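Local atomic coordinates of endoribonuclease L-PSP/chorismate mutase-like domain-containing protein (Shewanella oneidensis, PDB entry 2OTM), a protein that is of unknown function but belongs to the YjgF/L-PSP family of putative endoribonucleases and assembles as a trimer. Residues 54-59 with 104-109; 97-102 with 135-140. All blocks are in the same frame, centred on the assembly; numbering follows the deposited sequence.

In the fold
Contact 1 joins two loops, 54-59 and 104-109, beyond the strand ends that form contact 2 (97-102 with 135-140), and the centres of the two contacts lie about 10 Å apart. They share a seam at Asn-101: its backbone O lies 2.7 Å from Leu-56 N and its side-chain OD1 lies 2.9 Å from Gln-55 NE2, both probable hydrogen bonds. Packing adds a second link, His-109 CD2 lying 3.4 Å from Thr-136 CG2. Both contacts touch the second subunit, consistent with a place beside the intersubunit clefts where YjgF relatives have their presumed active sites. The bound sodium ion belongs to the outer loop, about 13 Å from the Asn-101 side chain.

Contact 1: 54-59 with 104-109; sequences GQLGAD and QSCIEH. With NA (sodium ion), chain H.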
ATOM      1  N   GLY B  54     -13.535 -16.708  -0.487  1.00 18.85           N
ATOM      2  CA  GLY B  54     -13.472 -17.186   0.857  1.00 21.27           C
ATOM      3  C   GLY B  54     -12.142 -16.808   1.483  1.00 20.90           C
ATOM      4  O   GLY B  54     -11.521 -15.847   1.078  1.00 21.03           O
ATOM      5  N   GLN B  55     -11.707 -17.611   2.450  1.00 19.66           N
ATOM      6  CA  GLN B  55     -10.610 -17.256   3.316  1.00 18.89           C
ATOM      7  C   GLN B  55      -9.574 -18.377   3.379  1.00 18.07           C
ATOM      8  O   GLN B  55      -9.922 -19.560   3.532  1.00 19.34           O
ATOM      9  CB  GLN B  55     -11.179 -17.043   4.698  1.00 19.26           C
ATOM     10  CG  GLN B  55     -10.205 -16.557   5.730  1.00 22.12           C
ATOM     11  CD  GLN B  55     -10.914 -16.271   7.039  1.00 25.62           C
ATOM     12  OE1 GLN B  55     -11.346 -17.181   7.716  1.00 24.71           O
ATOM     13  NE2 GLN B  55     -11.045 -15.024   7.382  1.00 21.19           N
ATOM     14  N   LEU B  56      -8.305 -17.997   3.310  1.00 17.52           N
ATOM     15  CA  LEU B  56      -7.194 -18.955   3.423  1.00 18.41           C
ATOM     16  C   LEU B  56      -7.156 -19.593   4.791  1.00 18.66           C
ATOM     17  O   LEU B  56      -7.211 -18.910   5.821  1.00 19.61           O
ATOM     18  CB  LEU B  56      -5.862 -18.239   3.193  1.00 17.97           C
ATOM     19  CG  LEU B  56      -4.707 -19.130   2.800  1.00 22.93           C
ATOM     20  CD1 LEU B  56      -5.001 -19.708   1.397  1.00 18.64           C
ATOM     21  CD2 LEU B  56      -3.365 -18.331   2.865  1.00 18.27           C
ATOM     22  N   GLY B  57      -7.062 -20.916   4.826  1.00 18.15           N
ATOM     23  CA  GLY B  57      -7.050 -21.642   6.070  1.00 17.90           C
ATOM     24  C   GLY B  57      -8.415 -22.071   6.568  1.00 20.22           C
ATOM     25  O   GLY B  57      -8.518 -22.946   7.433  1.00 22.41           O
ATOM     26  N   ALA B  58      -9.471 -21.452   6.056  1.00 21.08           N
ATOM     27  CA  ALA B  58     -10.833 -21.827   6.413  1.00 21.13           C
ATOM     28  C   ALA B  58     -11.549 -22.512   5.222  1.00 21.16           C
ATOM     29  O   ALA B  58     -12.075 -23.626   5.347  1.00 21.74           O
ATOM     30  CB  ALA B  58     -11.624 -20.552   6.900  1.00 19.52           C
ATOM     31  N   ASP B  59     -11.561 -21.835   4.078  1.00 19.61           N
ATOM     32  CA  ASP B  59     -12.204 -22.310   2.879  1.00 21.83           C
ATOM     33  C   ASP B  59     -11.218 -22.860   1.866  1.00 20.94           C
ATOM     34  O   ASP B  59     -11.612 -23.682   1.019  1.00 21.10           O
ATOM     35  CB  ASP B  59     -12.976 -21.163   2.211  1.00 23.46           C
ATOM     36  CG  ASP B  59     -13.941 -20.502   3.149  1.00 26.92           C
ATOM     37  OD1 ASP B  59     -14.823 -21.217   3.660  1.00 24.16           O
ATOM     38  OD2 ASP B  59     -13.772 -19.296   3.423  1.00 21.95           O
ATOM     39  N   GLN B 104      -7.137 -16.766  11.182  1.00 25.01           N
ATOM     40  CA  GLN B 104      -6.130 -16.652  12.246  0.50 27.12           C
ATOM     41  C   GLN B 104      -5.240 -17.884  12.394  1.00 28.31           C
ATOM     42  O   GLN B 104      -4.081 -17.781  12.769  1.00 30.81           O
ATOM     43  CB  GLN B 104      -6.810 -16.362  13.590  0.50 29.57           C
ATOM     44  CG  GLN B 104      -7.873 -17.376  13.985  0.50 29.26           C
ATOM     45  N   SER B 105      -5.784 -19.051  12.111  1.00 29.15           N
ATOM     46  CA  SER B 105      -5.026 -20.313  12.255  1.00 29.70           C
ATOM     47  C   SER B 105      -3.934 -20.521  11.195  1.00 30.84           C
ATOM     48  O   SER B 105      -3.246 -21.543  11.209  1.00 30.91           O
ATOM     49  CB  SER B 105      -5.999 -21.492  12.171  1.00 29.42           C
ATOM     50  OG  SER B 105      -6.590 -21.584  10.868  1.00 29.12           O
ATOM     51  N   CYS B 106      -3.800 -19.585  10.250  1.00 28.58           N
ATOM     52  CA  CYS B 106      -2.899 -19.744   9.115  1.00 27.30           C
ATOM     53  C   CYS B 106      -1.943 -18.540   8.972  1.00 27.19           C
ATOM     54  O   CYS B 106      -2.397 -17.428   8.806  1.00 29.01           O
ATOM     55  CB  CYS B 106      -3.737 -19.921   7.857  1.00 24.38           C
ATOM     56  SG  CYS B 106      -2.763 -20.090   6.372  1.00 28.94           S
ATOM     57  N   ILE B 107      -0.629 -18.740   9.029  1.00 27.77           N
ATOM     58  CA  ILE B 107       0.301 -17.624   8.711  1.00 29.46           C
ATOM     59  C   ILE B 107       1.160 -17.965   7.488  1.00 30.99           C
ATOM     60  O   ILE B 107       2.247 -17.371   7.294  1.00 30.68           O
ATOM     61  CB  ILE B 107       1.222 -17.227   9.923  1.00 29.20           C
ATOM     62  CG1 ILE B 107       2.120 -18.420  10.323  1.00 31.75           C
ATOM     63  CG2 ILE B 107       0.382 -16.733  11.097  1.00 31.58           C
ATOM     64  CD1 ILE B 107       3.349 -18.063  11.203  1.00 25.62           C
ATOM     65  N   GLU B 108       0.693 -18.917   6.664  1.00 29.77           N
ATOM     66  CA  GLU B 108       1.442 -19.342   5.491  1.00 27.27           C
ATOM     67  C   GLU B 108       1.024 -18.604   4.268  1.00 27.14           C
ATOM     68  O   GLU B 108       1.305 -19.044   3.168  1.00 24.01           O
ATOM     69  CB  GLU B 108       1.267 -20.847   5.218  1.00 30.70           C
ATOM     70  CG  GLU B 108       1.778 -21.726   6.307  1.00 35.57           C
ATOM     71  CD  GLU B 108       3.250 -21.528   6.598  1.00 46.51           C
ATOM     72  OE1 GLU B 108       4.034 -21.284   5.648  1.00 55.92           O
ATOM     73  OE2 GLU B 108       3.622 -21.611   7.792  1.00 61.50           O
ATOM     74  N   HIS B 109       0.422 -17.430   4.435  1.00 24.43           N
ATOM     75  CA  HIS B 109       0.033 -16.635   3.291  1.00 23.85           C
ATOM     76  C   HIS B 109       1.185 -16.170   2.446  1.00 23.65           C
ATOM     77  O   HIS B 109       1.022 -15.982   1.265  1.00 25.90           O
ATOM     78  CB  HIS B 109      -0.939 -15.480   3.675  1.00 27.13           C
ATOM     79  CG  HIS B 109      -0.445 -14.569   4.759  1.00 18.88           C
ATOM     80  ND1 HIS B 109      -0.194 -15.005   6.042  1.00 20.35           N
ATOM     81  CD2 HIS B 109      -0.172 -13.246   4.748  1.00 24.06           C
ATOM     82  CE1 HIS B 109       0.239 -13.991   6.768  1.00 23.98           C
ATOM     83  NE2 HIS B 109       0.266 -12.916   5.999  1.00 20.99           N
TER
HETATM   84 NA    NA H 154     -12.471 -25.787   0.594  1.00 24.66          NA
HETATM   85  O   HOH W   1     -14.092 -23.972  -0.233  1.00 28.87           O
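Gln-55 O accepts two backbone bonds, from Ala-58 N at 3.2 Å and from Asp-59 N at 2.9 Å, and the turn so fixed presents Leu-56 and Gly-57 to Cys-106. A further bond from Gln-55 N reaches the anti lone pair of Asp-59 OD2 at 2.8 Å, tying the start of the turn to the residue that follows it. No hydrogen bond crosses to 104-109, so the contact rests on apolar packing. Leu-56 CD2 meets His-109 CB at 3.8 Å, the two side chains crossing at about a right angle. The same methyl lies 4.0 Å from Cys-106 SG, which also accepts a weak bond from Glu-108 N. Gly-57 brings its bare CA to 4.1 Å from Cys-106 CB. Nearby, Ser-105 OG is hydrogen-bonded to His-103. On the outer side, Asp-59 O binds the sodium ion at 2.3 Å, and one water is a further ligand. With Leu-56 extended and Gly-57 at a positive phi of 90° in the two central positions, the bond from Ala-58 to Gln-55 closes a type II beta turn, here packed against the loop that leads through the N-cap residue Glu-108 into helix 109-124.

Contact 2: 97-102 with 135-140; sequences EGVLNV and WTNPVM
The Trp-135 indole has Glu-97 OE1 at its edge, in the ring plane and 3.6 Å from CH2, while the carboxylate is turned 80° from the ring. Gly-98 O and Val-99 CG2 approach the same ring obliquely, the latter 3.8 Å from CE3, and the Trp-135 residues of the two neighbouring subunits meet it in edge-to-face pairs, so the ring belongs to the trimer interface. The segments contain the ends of adjacent parallel strands, 92-100 and 131-136, and the loops that follow; helix 109-124 connects the strands in a beta-alpha-beta unit. Three backbone bonds, each 3.0 Å, set the register: Trp-135 N to Gly-98 O, Leu-100 N to Trp-135 O, and Asn-137 N to Leu-100 O. The Glu-97 side chain lies about 4 Å from a bound calcium ion, and its OE2 forms a salt bridge with Arg-95. At the strand end, Asn-137 ND2 donates to Thr-136 O at 2.8 Å from above the carbonyl plane. That bond and the one OD1 accepts from Thr-136 N of the third subunit together hold the amide's rotation. Chi2 (-73°) turns SE of selenomethionine Met-140 to 3.7 Å from Val-99 CG1. A water donates to Pro-138 O and, weakly, to Asn-101 OD1, which also accepts from Gln-55 NE2. On the sheet face of Leu-100 and Thr-136, the helix residue His-109 touches both Val-102 and Thr-136, and there Val-102 CG2 presses to 3.4 Å from Thr-136 CG2, tighter than ordinary methyl contact.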
ATOM      1  N   GLU B  97       2.091  -6.158  -5.141  1.00 19.11           N
ATOM      2  CA  GLU B  97       1.417  -5.928  -3.854  1.00 19.74           C
ATOM      3  C   GLU B  97       0.169  -6.807  -3.845  1.00 20.51           C
ATOM      4  O   GLU B  97      -0.670  -6.726  -4.735  1.00 22.58           O
ATOM      5  CB  GLU B  97       1.152  -4.432  -3.574  1.00 21.09           C
ATOM      6  CG  GLU B  97       2.465  -3.591  -3.655  1.00 21.19           C
ATOM      7  CD  GLU B  97       2.352  -2.108  -3.375  1.00 25.99           C
ATOM      8  OE1 GLU B  97       1.237  -1.545  -3.217  1.00 25.44           O
ATOM      9  OE2 GLU B  97       3.434  -1.480  -3.326  1.00 27.46           O
ATOM     10  N   GLY B  98       0.074  -7.678  -2.846  1.00 18.14           N
ATOM     11  CA  GLY B  98      -0.998  -8.660  -2.755  1.00 17.38           C
ATOM     12  C   GLY B  98      -1.734  -8.605  -1.441  1.00 18.19           C
ATOM     13  O   GLY B  98      -1.114  -8.390  -0.400  1.00 18.31           O
ATOM     14  N   VAL B  99      -3.043  -8.829  -1.503  1.00 16.33           N
ATOM     15  CA  VAL B  99      -3.919  -8.889  -0.357  1.00 16.46           C
ATOM     16  C   VAL B  99      -4.617 -10.241  -0.361  1.00 18.05           C
ATOM     17  O   VAL B  99      -5.110 -10.691  -1.421  1.00 19.71           O
ATOM     18  CB  VAL B  99      -5.055  -7.825  -0.413  1.00 17.48           C
ATOM     19  CG1 VAL B  99      -5.785  -7.772   0.904  1.00 18.38           C
ATOM     20  CG2 VAL B  99      -4.527  -6.436  -0.783  1.00 18.31           C
ATOM     21  N   LEU B 100      -4.683 -10.857   0.808  1.00 17.71           N
ATOM     22  CA  LEU B 100      -5.406 -12.108   1.009  1.00 17.11           C
ATOM     23  C   LEU B 100      -6.329 -12.015   2.183  1.00 18.28           C
ATOM     24  O   LEU B 100      -6.033 -11.331   3.153  1.00 18.76           O
ATOM     25  CB  LEU B 100      -4.433 -13.278   1.235  1.00 17.40           C
ATOM     26  CG  LEU B 100      -3.544 -13.638   0.025  1.00 22.26           C
ATOM     27  CD1 LEU B 100      -2.158 -13.055   0.149  1.00 31.01           C
ATOM     28  CD2 LEU B 100      -3.445 -15.132  -0.177  1.00 29.02           C
ATOM     29  N   ASN B 101      -7.431 -12.760   2.130  1.00 17.91           N
ATOM     30  CA  ASN B 101      -8.257 -12.961   3.321  1.00 19.39           C
ATOM     31  C   ASN B 101      -7.783 -14.256   3.968  1.00 19.00           C
ATOM     32  O   ASN B 101      -7.817 -15.307   3.312  1.00 18.63           O
ATOM     33  CB  ASN B 101      -9.739 -13.081   2.948  1.00 17.92           C
ATOM     34  CG  ASN B 101     -10.636 -13.116   4.170  1.00 20.26           C
ATOM     35  OD1 ASN B 101     -10.155 -13.126   5.318  1.00 20.28           O
ATOM     36  ND2 ASN B 101     -11.934 -13.149   3.939  1.00 23.25           N
ATOM     37  N   VAL B 102      -7.300 -14.164   5.226  1.00 19.32           N
ATOM     38  CA  VAL B 102      -6.585 -15.269   5.880  1.00 18.38           C
ATOM     39  C   VAL B 102      -7.180 -15.485   7.275  1.00 20.05           C
ATOM     40  O   VAL B 102      -7.390 -14.547   8.040  1.00 19.22           O
ATOM     41  CB  VAL B 102      -5.039 -14.977   5.959  1.00 17.84           C
ATOM     42  CG1 VAL B 102      -4.275 -16.148   6.580  1.00 17.19           C
ATOM     43  CG2 VAL B 102      -4.490 -14.677   4.567  1.00 13.40           C
ATOM     44  N   TRP B 135      -0.508  -8.085   2.471  1.00 18.77           N
ATOM     45  CA  TRP B 135      -1.463  -7.717   3.528  1.00 18.60           C
ATOM     46  C   TRP B 135      -2.515  -8.811   3.670  1.00 17.87           C
ATOM     47  O   TRP B 135      -2.769  -9.547   2.732  1.00 17.95           O
ATOM     48  CB  TRP B 135      -2.252  -6.434   3.198  1.00 18.47           C
ATOM     49  CG  TRP B 135      -1.470  -5.161   3.015  1.00 20.81           C
ATOM     50  CD1 TRP B 135      -1.010  -4.298   3.969  1.00 19.11           C
ATOM     51  CD2 TRP B 135      -1.085  -4.620   1.766  1.00 22.90           C
ATOM     52  NE1 TRP B 135      -0.369  -3.215   3.377  1.00 20.25           N
ATOM     53  CE2 TRP B 135      -0.395  -3.402   2.021  1.00 22.10           C
ATOM     54  CE3 TRP B 135      -1.253  -5.048   0.454  1.00 20.88           C
ATOM     55  CZ2 TRP B 135       0.081  -2.605   1.008  1.00 24.48           C
ATOM     56  CZ3 TRP B 135      -0.775  -4.260  -0.554  1.00 24.19           C
ATOM     57  CH2 TRP B 135      -0.101  -3.050  -0.273  1.00 25.82           C
ATOM     58  N   THR B 136      -3.089  -8.910   4.872  1.00 16.83           N
ATOM     59  CA  THR B 136      -4.294  -9.636   5.045  1.00 16.73           C
ATOM     60  C   THR B 136      -5.382  -8.648   5.397  1.00 17.16           C
ATOM     61  O   THR B 136      -5.177  -7.736   6.224  1.00 17.28           O
ATOM     62  CB  THR B 136      -4.183 -10.743   6.125  1.00 16.88           C
ATOM     63  OG1 THR B 136      -3.838 -10.153   7.378  1.00 18.58           O
ATOM     64  CG2 THR B 136      -3.101 -11.760   5.722  1.00 16.28           C
ATOM     65  N   ASN B 137      -6.560  -8.848   4.828  1.00 16.91           N
ATOM     66  CA  ASN B 137      -7.712  -8.008   5.160  1.00 16.43           C
ATOM     67  C   ASN B 137      -8.899  -8.897   5.471  1.00 18.20           C
ATOM     68  O   ASN B 137      -9.042  -9.979   4.873  1.00 19.32           O
ATOM     69  CB  ASN B 137      -8.134  -7.139   3.970  1.00 17.64           C
ATOM     70  CG  ASN B 137      -7.189  -5.979   3.642  1.00 18.31           C
ATOM     71  OD1 ASN B 137      -7.462  -5.278   2.660  1.00 18.74           O
ATOM     72  ND2 ASN B 137      -6.100  -5.758   4.416  1.00 20.34           N
ATOM     73  N   PRO B 138      -9.761  -8.472   6.405  1.00 18.33           N
ATOM     74  CA  PRO B 138     -10.858  -9.349   6.842  1.00 18.80           C
ATOM     75  C   PRO B 138     -12.010  -9.451   5.864  1.00 19.73           C
ATOM     76  O   PRO B 138     -12.782 -10.437   5.898  1.00 19.98           O
ATOM     77  CB  PRO B 138     -11.332  -8.698   8.127  1.00 20.96           C
ATOM     78  CG  PRO B 138     -10.912  -7.289   8.031  1.00 19.63           C
ATOM     79  CD  PRO B 138      -9.721  -7.220   7.153  1.00 18.18           C
ATOM     80  N   VAL B 139     -12.164  -8.434   5.030  1.00 18.99           N
ATOM     81  CA  VAL B 139     -13.299  -8.370   4.086  1.00 19.33           C
ATOM     82  C   VAL B 139     -12.734  -7.973   2.738  1.00 19.63           C
ATOM     83  O   VAL B 139     -11.934  -7.034   2.650  1.00 20.17           O
ATOM     84  CB  VAL B 139     -14.393  -7.323   4.552  1.00 20.82           C
ATOM     85  CG1 VAL B 139     -15.486  -7.212   3.476  1.00 21.32           C
ATOM     86  CG2 VAL B 139     -14.968  -7.683   5.934  1.00 16.53           C
HETATM   87  N   MSE B 140     -13.162  -8.662   1.699  1.00 19.09           N
HETATM   88  CA  MSE B 140     -12.605  -8.477   0.356  1.00 20.13           C
HETATM   89  C   MSE B 140     -13.685  -8.132  -0.657  1.00 19.98           C
HETATM   90  O   MSE B 140     -14.797  -8.626  -0.550  1.00 20.94           O
HETATM   91  CB  MSE B 140     -11.901  -9.771  -0.108  1.00 20.06           C
HETATM   92  CG  MSE B 140     -10.811 -10.242   0.774  1.00 21.61           C
HETATM   93 SE   MSE B 140      -9.223  -9.131   0.651  0.75 17.63          SE
HETATM   94  CE  MSE B 140      -8.566  -9.823  -1.058  1.00 18.59           C
TER
HETATM   95  O   HOH W   2     -12.243 -12.248   7.722  1.00 37.90           O